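Local coordinates for carbohydrate binding module E1 (Uncultured bacterium, PDB 5KLE), which binds cellopentaose and, as a carbohydrate-binding module, probably targets cellulose, at residues Y33-I42 with S89-W97; S51-Q59 with V71-I81. All coordinates share one frame; numbering follows the deposited sequence. Where two conformers were deposited one is given.

Contact 1 (Y33-I42 with S89-W97). With BGC (beta-D-glucopyranose), chain B; BGC (beta-D-glucopyranose), chain C.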
loop_
_atom_site.group_PDB
_atom_site.type_symbol
_atom_site.label_atom_id
_atom_site.label_comp_id
_atom_site.label_asym_id
_atom_site.label_seq_id
_atom_site.Cartn_x
_atom_site.Cartn_y
_atom_site.Cartn_z
ATOM N N TYR A 33 -3.830 6.016 -3.129
ATOM C CA TYR A 33 -5.118 5.356 -2.898
ATOM C C TYR A 33 -6.018 6.311 -2.134
ATOM O O TYR A 33 -5.641 6.772 -1.047
ATOM C CB TYR A 33 -4.946 4.068 -2.073
ATOM C CG TYR A 33 -6.252 3.355 -1.809
ATOM C CD1 TYR A 33 -6.992 2.826 -2.861
ATOM C CD2 TYR A 33 -6.780 3.236 -0.510
ATOM C CE1 TYR A 33 -8.216 2.202 -2.632
ATOM C CE2 TYR A 33 -8.019 2.586 -0.267
ATOM C CZ TYR A 33 -8.734 2.088 -1.344
ATOM O OH TYR A 33 -9.942 1.430 -1.180
ATOM N N ASN A 34 -7.229 6.552 -2.652
ATOM C CA ASN A 34 -8.204 7.361 -1.930
ATOM C C ASN A 34 -9.099 6.459 -1.073
ATOM O O ASN A 34 -9.801 5.594 -1.608
ATOM C CB ASN A 34 -9.041 8.205 -2.897
ATOM C CG ASN A 34 -10.006 9.103 -2.172
ATOM O OD1 ASN A 34 -11.109 8.678 -1.809
ATOM N ND2 ASN A 34 -9.606 10.359 -1.951
ATOM N N LYS A 35 -9.067 6.665 0.259
ATOM C CA LYS A 35 -9.953 5.980 1.216
ATOM C C LYS A 35 -11.102 6.900 1.586
ATOM O O LYS A 35 -10.910 7.929 2.254
ATOM C CB LYS A 35 -9.191 5.537 2.470
ATOM C CG LYS A 35 -10.159 4.961 3.507
ATOM C CD LYS A 35 -9.489 4.094 4.563
ATOM C CE LYS A 35 -8.677 4.911 5.581
ATOM N NZ LYS A 35 -9.540 5.565 6.630
ATOM N N SER A 36 -12.301 6.537 1.144
ATOM C CA SER A 36 -13.458 7.402 1.342
ATOM C C SER A 36 -13.983 7.357 2.778
ATOM O O SER A 36 -14.503 8.364 3.271
ATOM C CB SER A 36 -14.545 7.039 0.323
ATOM O OG SER A 36 -14.944 5.703 0.504
ATOM N N SER A 37 -13.828 6.227 3.469
ATOM C CA SER A 37 -14.409 6.016 4.789
ATOM C C SER A 37 -13.858 4.710 5.346
ATOM O O SER A 37 -13.183 3.952 4.654
ATOM C CB SER A 37 -15.947 5.952 4.746
ATOM O OG SER A 37 -16.384 4.761 4.109
ATOM N N GLY A 38 -14.162 4.454 6.620
ATOM C CA GLY A 38 -13.841 3.158 7.166
ATOM C C GLY A 38 -12.366 2.955 7.462
ATOM O O GLY A 38 -11.598 3.907 7.675
ATOM N N THR A 39 -11.962 1.685 7.431
ATOM C CA THR A 39 -10.627 1.260 7.838
ATOM C C THR A 39 -9.898 0.647 6.647
ATOM O O THR A 39 -10.440 -0.239 5.969
ATOM C CB THR A 39 -10.684 0.249 8.981
ATOM O OG1 THR A 39 -11.356 0.850 10.101
ATOM C CG2 THR A 39 -9.288 -0.172 9.400
ATOM N N LEU A 40 -8.675 1.122 6.404
ATOM C CA LEU A 40 -7.864 0.629 5.277
ATOM C C LEU A 40 -7.502 -0.849 5.453
ATOM O O LEU A 40 -7.197 -1.303 6.561
ATOM C CB LEU A 40 -6.574 1.459 5.176
ATOM C CG LEU A 40 -5.558 1.033 4.117
ATOM C CD1 LEU A 40 -6.116 1.416 2.735
ATOM C CD2 LEU A 40 -4.193 1.718 4.336
ATOM N N GLN A 41 -7.517 -1.595 4.346
ATOM C CA GLN A 41 -7.141 -3.010 4.296
ATOM C C GLN A 41 -6.184 -3.204 3.112
ATOM O O GLN A 41 -6.418 -2.649 2.026
ATOM C CB GLN A 41 -8.405 -3.871 4.056
ATOM C CG GLN A 41 -9.630 -3.463 4.878
ATOM C CD GLN A 41 -9.560 -3.844 6.353
ATOM O OE1 GLN A 41 -8.890 -4.825 6.722
ATOM N NE2 GLN A 41 -10.303 -3.123 7.189
ATOM N N ILE A 42 -5.096 -3.970 3.321
ATOM C CA ILE A 42 -4.102 -4.304 2.283
ATOM C C ILE A 42 -4.061 -5.824 2.189
ATOM O O ILE A 42 -3.820 -6.490 3.207
ATOM C CB ILE A 42 -2.702 -3.750 2.593
ATOM C CG1 ILE A 42 -2.768 -2.225 2.727
ATOM C CG2 ILE A 42 -1.716 -4.250 1.506
ATOM C CD1 ILE A 42 -1.452 -1.595 3.213
ATOM N N SER A 89 7.977 -9.209 -7.556
ATOM C CA SER A 89 6.672 -8.602 -7.815
ATOM C C SER A 89 5.540 -9.511 -7.338
ATOM O O SER A 89 5.636 -10.750 -7.347
ATOM C CB SER A 89 6.501 -8.263 -9.303
ATOM O OG SER A 89 6.428 -9.456 -10.113
ATOM N N PHE A 90 4.450 -8.885 -6.910
ATOM C CA PHE A 90 3.346 -9.641 -6.328
ATOM C C PHE A 90 2.050 -8.908 -6.637
ATOM O O PHE A 90 2.064 -7.727 -6.999
ATOM C CB PHE A 90 3.545 -9.837 -4.798
ATOM C CG PHE A 90 3.601 -8.531 -4.004
ATOM C CD1 PHE A 90 4.738 -7.704 -4.005
ATOM C CD2 PHE A 90 2.543 -8.160 -3.227
ATOM C CE1 PHE A 90 4.757 -6.501 -3.248
ATOM C CE2 PHE A 90 2.559 -6.982 -2.475
ATOM C CZ PHE A 90 3.652 -6.138 -2.491
ATOM N N ASN A 91 0.909 -9.601 -6.528
ATOM C CA ASN A 91 -0.380 -8.946 -6.791
ATOM C C ASN A 91 -1.009 -8.534 -5.462
ATOM O O ASN A 91 -1.189 -9.368 -4.566
ATOM C CB ASN A 91 -1.345 -9.875 -7.527
ATOM C CG ASN A 91 -0.938 -10.123 -8.952
ATOM O OD1 ASN A 91 -0.286 -9.286 -9.594
ATOM N ND2 ASN A 91 -1.387 -11.252 -9.492
ATOM N N VAL A 92 -1.388 -7.259 -5.358
ATOM C CA VAL A 92 -1.901 -6.702 -4.109
ATOM C C VAL A 92 -3.168 -5.924 -4.415
ATOM O O VAL A 92 -3.339 -5.422 -5.530
ATOM C CB VAL A 92 -0.836 -5.803 -3.438
ATOM C CG1 VAL A 92 -0.625 -4.531 -4.246
ATOM C CG2 VAL A 92 -1.225 -5.487 -1.994
ATOM N N LYS A 93 -4.080 -5.834 -3.427
ATOM C CA LYS A 93 -5.198 -4.889 -3.529
ATOM C C LYS A 93 -5.366 -4.093 -2.249
ATOM O O LYS A 93 -5.037 -4.561 -1.160
ATOM C CB LYS A 93 -6.525 -5.515 -3.952
ATOM C CG LYS A 93 -6.948 -6.709 -3.130
ATOM C CD LYS A 93 -8.253 -7.221 -3.739
ATOM C CE LYS A 93 -8.668 -8.550 -3.225
ATOM N NZ LYS A 93 -9.956 -8.974 -3.910
ATOM N N PHE A 94 -5.830 -2.852 -2.419
ATOM C CA PHE A 94 -6.191 -1.975 -1.313
ATOM C C PHE A 94 -7.711 -1.841 -1.282
ATOM O O PHE A 94 -8.358 -1.785 -2.332
ATOM C CB PHE A 94 -5.587 -0.571 -1.487
ATOM C CG PHE A 94 -4.069 -0.531 -1.515
ATOM C CD1 PHE A 94 -3.286 -1.626 -1.136
ATOM C CD2 PHE A 94 -3.429 0.625 -1.933
ATOM C CE1 PHE A 94 -1.862 -1.566 -1.182
ATOM C CE2 PHE A 94 -2.026 0.704 -1.967
ATOM C CZ PHE A 94 -1.241 -0.397 -1.590
ATOM N N ASP A 95 -8.287 -1.793 -0.069
ATOM C CA ASP A 95 -9.734 -1.704 0.113
ATOM C C ASP A 95 -9.991 -0.960 1.423
ATOM O O ASP A 95 -9.053 -0.553 2.125
ATOM C CB ASP A 95 -10.368 -3.118 0.086
ATOM C CG ASP A 95 -11.809 -3.150 -0.475
ATOM O OD1 ASP A 95 -12.587 -2.194 -0.292
ATOM O OD2 ASP A 95 -12.184 -4.188 -1.086
ATOM N N ASN A 96 -11.268 -0.786 1.764
ATOM C CA ASN A 96 -11.619 -0.105 3.000
ATOM C C ASN A 96 -13.036 -0.501 3.343
ATOM O O ASN A 96 -13.888 -0.615 2.448
ATOM C CB ASN A 96 -11.479 1.439 2.905
ATOM C CG ASN A 96 -12.291 2.043 1.768
ATOM O OD1 ASN A 96 -11.840 2.034 0.632
ATOM N ND2 ASN A 96 -13.469 2.581 2.068
ATOM N N TRP A 97 -13.278 -0.729 4.631
ATOM C CA TRP A 97 -14.621 -1.056 5.116
ATOM C C TRP A 97 -14.729 -0.887 6.618
ATOM O O TRP A 97 -13.730 -0.583 7.269
ATOM C CB TRP A 97 -15.058 -2.480 4.709
ATOM C CG TRP A 97 -14.150 -3.603 5.207
ATOM C CD1 TRP A 97 -14.020 -4.046 6.501
ATOM C CD2 TRP A 97 -13.295 -4.435 4.415
ATOM N NE1 TRP A 97 -13.134 -5.102 6.556
ATOM C CE2 TRP A 97 -12.675 -5.364 5.293
ATOM C CE3 TRP A 97 -12.991 -4.497 3.042
ATOM C CZ2 TRP A 97 -11.764 -6.323 4.854
ATOM C CZ3 TRP A 97 -12.096 -5.464 2.602
ATOM C CH2 TRP A 97 -11.488 -6.370 3.501
ATOM O OXT TRP A 97 -15.832 -1.056 7.204
HETATM C C2 BGC B . -17.106 -5.752 3.583
HETATM C C3 BGC B . -16.609 -7.091 3.092
HETATM C C4 BGC B . -15.569 -7.671 4.084
HETATM C C5 BGC B . -16.149 -7.635 5.477
HETATM C C6 BGC B . -15.329 -7.970 6.728
HETATM C C1 BGC B . -17.602 -5.850 5.029
HETATM O O2 BGC B . -18.163 -5.307 2.767
HETATM O O3 BGC B . -16.148 -6.930 1.748
HETATM O O4 BGC B . -15.332 -8.975 3.659
HETATM O O5 BGC B . -16.625 -6.358 5.828
HETATM O O6 BGC B . -16.173 -7.774 7.825
HETATM C C2 BGC C . -10.507 -11.581 -1.204
HETATM C C3 BGC C . -10.157 -12.488 -2.348
HETATM C C4 BGC C . -9.361 -13.685 -1.837
HETATM C C5 BGC C . -10.109 -14.371 -0.772
HETATM C C6 BGC C . -9.271 -15.398 -0.054
HETATM C C1 BGC C . -11.230 -12.379 -0.122
HETATM O O2 BGC C . -11.307 -10.510 -1.680
HETATM O O3 BGC C . -9.408 -11.743 -3.291
HETATM O O4 BGC C . -9.199 -14.595 -2.817
HETATM O O5 BGC C . -10.502 -13.482 0.237
HETATM O O6 BGC C . -9.904 -15.727 1.136
HETATM O O HOH W 1 -12.305 4.392 -0.857
HETATM O O HOH W 2 -16.054 2.111 4.131
#
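Gln41 backs Trp97 in the sugar-binding platform of this module, on an antiparallel strand pair that ends at the C terminus. The Trp97 indole lies between a glucose and the Gln41 side chain. The glucose C4 stands 3.8 Å above the plane of the Trp97 ring. Such sugar stacking is characteristic of carbohydrate-binding modules. Against the opposite face lies the Gln41 side chain, its amide stacked on the indole, the two planes 2° apart. Gln41 CG makes a CH-pi contact 3.5 Å from the centroid of the six-membered ring of Trp97. The bend at chi2 of Gln41 (-74°) folds the amide back along the indole. Thr70 holds Gln41 OE1, while Gln41 NE2 donates to Thr39 O. Trp97 N reaches the same oxygen from the other side of its plane. Replacing Trp97 by an alanine is likely to leave this glucose without its stacking surface and the Gln41 side chain without its aromatic cover. Lys93 NZ grips a second glucose through O3 (2.9 Å) and O2 (3.0 Å).

On the other side of the strand, Tyr33 OH donates to Asn96 OD1 (2.7 Å), in the carbonyl plane. A water linked to Asn34 O and Ser36 N also donates to Asn96 OD1. Phe94 CB sits over the centre of the Tyr33 ring (3.8 Å to the centroid). In the conformer given, the Phe94 ring makes an offset edge-to-face pair with Tyr33. Trp68 of strand 67-71 meets Trp97 edge-to-face. Strand 90-96 runs between strands 40-44 and 23-25, while Tyr33 reaches it from strand 30-35 of the other sheet.

Contact 2 (S51-Q59 with V71-I81)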
loop_
_atom_site.group_PDB
_atom_site.type_symbol
_atom_site.label_atom_id
_atom_site.label_comp_id
_atom_site.label_asym_id
_atom_site.label_seq_id
_atom_site.Cartn_x
_atom_site.Cartn_y
_atom_site.Cartn_z
ATOM N N SER A 51 6.119 -5.044 3.030
ATOM C CA SER A 51 5.954 -4.036 4.078
ATOM C C SER A 51 5.772 -2.655 3.457
ATOM O O SER A 51 6.217 -2.407 2.335
ATOM C CB SER A 51 7.098 -4.041 5.084
ATOM O OG SER A 51 8.295 -3.547 4.519
ATOM N N TYR A 52 5.132 -1.753 4.220
ATOM C CA TYR A 52 4.669 -0.463 3.717
ATOM C C TYR A 52 4.803 0.640 4.758
ATOM O O TYR A 52 4.701 0.403 5.972
ATOM C CB TYR A 52 3.144 -0.511 3.400
ATOM C CG TYR A 52 2.737 -1.700 2.544
ATOM C CD1 TYR A 52 2.578 -1.572 1.150
ATOM C CD2 TYR A 52 2.592 -2.984 3.112
ATOM C CE1 TYR A 52 2.250 -2.671 0.360
ATOM C CE2 TYR A 52 2.286 -4.110 2.304
ATOM C CZ TYR A 52 2.078 -3.920 0.933
ATOM O OH TYR A 52 1.788 -5.017 0.117
ATOM N N ASN A 53 4.990 1.857 4.269
ATOM C CA ASN A 53 4.877 3.082 5.070
ATOM C C ASN A 53 3.876 4.012 4.397
ATOM O O ASN A 53 3.979 4.257 3.186
ATOM C CB ASN A 53 6.201 3.864 5.139
ATOM C CG ASN A 53 7.282 3.163 5.945
ATOM O OD1 ASN A 53 6.995 2.335 6.802
ATOM N ND2 ASN A 53 8.553 3.540 5.700
ATOM N N ILE A 54 2.944 4.575 5.176
ATOM C CA ILE A 54 1.985 5.553 4.656
ATOM C C ILE A 54 2.512 6.946 4.964
ATOM O O ILE A 54 2.866 7.239 6.121
ATOM C CB ILE A 54 0.596 5.360 5.290
ATOM C CG1 ILE A 54 0.043 3.998 4.896
ATOM C CG2 ILE A 54 -0.347 6.504 4.890
ATOM C CD1 ILE A 54 -1.321 3.658 5.493
ATOM N N THR A 55 2.577 7.815 3.950
ATOM C CA THR A 55 3.139 9.154 4.179
ATOM C C THR A 55 2.301 9.903 5.208
ATOM O O THR A 55 1.074 9.971 5.103
ATOM C CB THR A 55 3.208 9.918 2.867
ATOM O OG1 THR A 55 3.995 9.120 1.968
ATOM C CG2 THR A 55 3.903 11.304 3.060
ATOM N N SER A 56 2.973 10.405 6.242
ATOM C CA SER A 56 2.324 11.114 7.353
ATOM C C SER A 56 1.326 10.243 8.089
ATOM O O SER A 56 0.426 10.765 8.766
ATOM C CB SER A 56 1.667 12.413 6.896
ATOM O OG SER A 56 2.611 13.274 6.276
ATOM N N GLY A 57 1.512 8.925 8.033
ATOM C CA GLY A 57 0.595 8.003 8.674
ATOM C C GLY A 57 1.307 6.759 9.162
ATOM O O GLY A 57 2.519 6.770 9.405
ATOM N N PRO A 58 0.571 5.663 9.308
ATOM C CA PRO A 58 1.148 4.448 9.908
ATOM C C PRO A 58 2.388 3.949 9.168
ATOM O O PRO A 58 2.455 3.965 7.933
ATOM C CB PRO A 58 -0.003 3.440 9.826
ATOM C CG PRO A 58 -1.218 4.274 9.928
ATOM C CD PRO A 58 -0.887 5.535 9.123
ATOM N N GLN A 59 3.382 3.504 9.946
ATOM C CA GLN A 59 4.683 3.069 9.445
ATOM C C GLN A 59 4.919 1.609 9.801
ATOM O O GLN A 59 4.400 1.104 10.809
ATOM C CB GLN A 59 5.801 3.893 10.086
ATOM C CG GLN A 59 5.654 5.395 9.931
ATOM C CD GLN A 59 6.016 5.830 8.519
ATOM O OE1 GLN A 59 7.170 5.705 8.061
ATOM N NE2 GLN A 59 5.036 6.359 7.816
ATOM N N VAL A 71 -5.222 -1.844 8.645
ATOM C CA VAL A 71 -4.372 -0.716 9.050
ATOM C C VAL A 71 -5.245 0.303 9.783
ATOM O O VAL A 71 -5.894 1.162 9.161
ATOM C CB VAL A 71 -3.666 -0.080 7.846
ATOM C CG1 VAL A 71 -2.728 1.050 8.311
ATOM C CG2 VAL A 71 -2.879 -1.135 7.053
ATOM N N ALA A 72 -5.270 0.233 11.114
ATOM C CA ALA A 72 -5.992 1.229 11.887
ATOM C C ALA A 72 -5.290 2.585 11.794
ATOM O O ALA A 72 -4.083 2.679 11.530
ATOM C CB ALA A 72 -6.104 0.799 13.359
ATOM N N ASN A 73 -6.070 3.637 11.931
ATOM C CA ASN A 73 -5.526 4.985 12.046
ATOM C C ASN A 73 -4.966 5.532 10.734
ATOM O O ASN A 73 -4.159 6.462 10.752
ATOM C CB ASN A 73 -4.475 5.093 13.164
ATOM C CG ASN A 73 -4.963 4.530 14.489
ATOM O OD1 ASN A 73 -6.114 4.740 14.890
ATOM N ND2 ASN A 73 -4.087 3.798 15.174
ATOM N N ALA A 74 -5.364 4.996 9.588
ATOM C CA ALA A 74 -5.075 5.631 8.308
ATOM C C ALA A 74 -6.164 6.656 8.004
ATOM O O ALA A 74 -7.357 6.365 8.141
ATOM C CB ALA A 74 -4.996 4.578 7.202
ATOM N N ALA A 75 -5.748 7.853 7.592
ATOM C CA ALA A 75 -6.678 8.948 7.328
ATOM C C ALA A 75 -7.612 8.614 6.168
ATOM O O ALA A 75 -7.290 7.813 5.287
ATOM C CB ALA A 75 -5.887 10.216 6.985
ATOM N N ASN A 76 -8.794 9.226 6.182
ATOM C CA ASN A 76 -9.600 9.270 4.974
ATOM C C ASN A 76 -8.973 10.262 3.997
ATOM O O ASN A 76 -8.160 11.110 4.373
ATOM C CB ASN A 76 -11.044 9.661 5.278
ATOM C CG ASN A 76 -11.792 8.583 6.063
ATOM O OD1 ASN A 76 -11.514 7.390 5.905
ATOM N ND2 ASN A 76 -12.736 8.987 6.907
ATOM N N GLY A 77 -9.382 10.172 2.742
ATOM C CA GLY A 77 -8.795 10.999 1.692
ATOM C C GLY A 77 -7.706 10.289 0.910
ATOM O O GLY A 77 -7.604 9.055 0.889
ATOM N N ASP A 78 -6.862 11.096 0.261
ATOM C CA ASP A 78 -5.785 10.539 -0.553
ATOM C C ASP A 78 -4.648 10.095 0.353
ATOM O O ASP A 78 -4.130 10.893 1.151
ATOM C CB ASP A 78 -5.217 11.578 -1.514
ATOM C CG ASP A 78 -6.154 11.928 -2.648
ATOM O OD1 ASP A 78 -7.035 11.120 -3.002
ATOM O OD2 ASP A 78 -5.953 13.020 -3.235
ATOM N N LEU A 79 -4.228 8.847 0.194
ATOM C CA LEU A 79 -3.114 8.284 0.941
ATOM C C LEU A 79 -2.014 7.940 -0.041
ATOM O O LEU A 79 -2.293 7.538 -1.167
ATOM C CB LEU A 79 -3.553 6.962 1.607
ATOM C CG LEU A 79 -4.606 7.125 2.711
ATOM C CD1 LEU A 79 -5.038 5.721 3.116
ATOM C CD2 LEU A 79 -4.099 7.886 3.904
ATOM N N TYR A 80 -0.760 8.085 0.389
ATOM C CA TYR A 80 0.400 7.687 -0.405
ATOM C C TYR A 80 1.139 6.583 0.341
ATOM O O TYR A 80 1.615 6.795 1.466
ATOM C CB TYR A 80 1.271 8.918 -0.741
ATOM C CG TYR A 80 0.459 9.883 -1.592
ATOM C CD1 TYR A 80 0.339 9.694 -2.991
ATOM C CD2 TYR A 80 -0.358 10.856 -1.002
ATOM C CE1 TYR A 80 -0.456 10.502 -3.743
ATOM C CE2 TYR A 80 -1.174 11.662 -1.779
ATOM C CZ TYR A 80 -1.212 11.495 -3.136
ATOM O OH TYR A 80 -2.034 12.333 -3.855
ATOM N N ILE A 81 1.199 5.408 -0.269
ATOM C CA ILE A 81 1.667 4.185 0.378
ATOM C C ILE A 81 2.926 3.702 -0.345
ATOM O O ILE A 81 2.869 3.294 -1.527
ATOM C CB ILE A 81 0.560 3.127 0.388
ATOM C CG1 ILE A 81 -0.708 3.772 0.989
ATOM C CG2 ILE A 81 1.013 1.896 1.165
ATOM C CD1 ILE A 81 -1.881 2.832 1.198
HETATM O O HOH W 3 -0.469 9.800 2.725
#
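Ile54 and Ile81 form an antiparallel, non-hydrogen-bonded pair where strands 51-54 and 77-81 meet. The short strand axes run at 138°, so the strands splay. Past this pair, Thr55 N donates to Tyr80 O (2.9 Å), with an angle of 171° at the hydrogen. Ile54 CA also turns its hydrogen to Tyr80 O. At the same Thr55-Tyr80 pair a water bridges the other two backbone atoms: it accepts from Tyr80 N and donates to Thr55 O. A type II turn from Ile54 to Gly57 then carries the chain away from strand 77-81. Pro58 O returns to accept from Ile54 N. A second type II turn, from Val71 to Ala74, lies beside Pro58.

Ile54 is central to the apolar part. In the conformer given for Ile81, Ile54 CG1 lies beside Ile81 CG1 (4.0 Å), and the two side chains point the same way. Ile54 CG1 is anti to the carbonyl carbon (chi1 -64°), and the extended chain carries CD1 on to Val71 CG1 (4.1 Å) and Ala74 CB. The other branch, CG2, goes to Leu79 CD2. Tyr52 CD1 touches Ile81 CG2 of the same conformer. The Pro58 ring lies against the second turn. Its CG packs on Val71 CG1 (3.9 Å) and close to Ala72 O (3.6 Å). Thr55 OG1 is hydrogen-bonded to Cys8 O, and Cys8 forms the disulfide with Cys30.

The chemistry divides in two. Direct and water-mediated backbone bonds fix the register at Thr55 and Tyr80, while Ile54, Pro58, Val71 and Ala74 pack the two turns together through apolar carbons. This apolar packing continues to Leu40 and Ile61, so it reaches strands of both sheets.

In the fold
From the N terminus, the chain lays down strands 15-16 and 23-25 before strand 30-35, then turns back into strand 40-44. The last two supply the first half of contact 1. Strand 50-54 and the turn after it open contact 2. The chain passes through strands 61-63 and 67-71 and closes that loop with 71-81. Strand 90-96 closes contact 1 at the C terminus. Contact 2 is therefore nested inside the loop of contact 1. Contact 1 spans the two sheets, and contact 2 links neighbouring strands of the five-stranded sheet with the turn leaving strand 67-71. They meet at Lys35, whose side chain reaches Ala74 O and whose backbone O reaches Gly77 N.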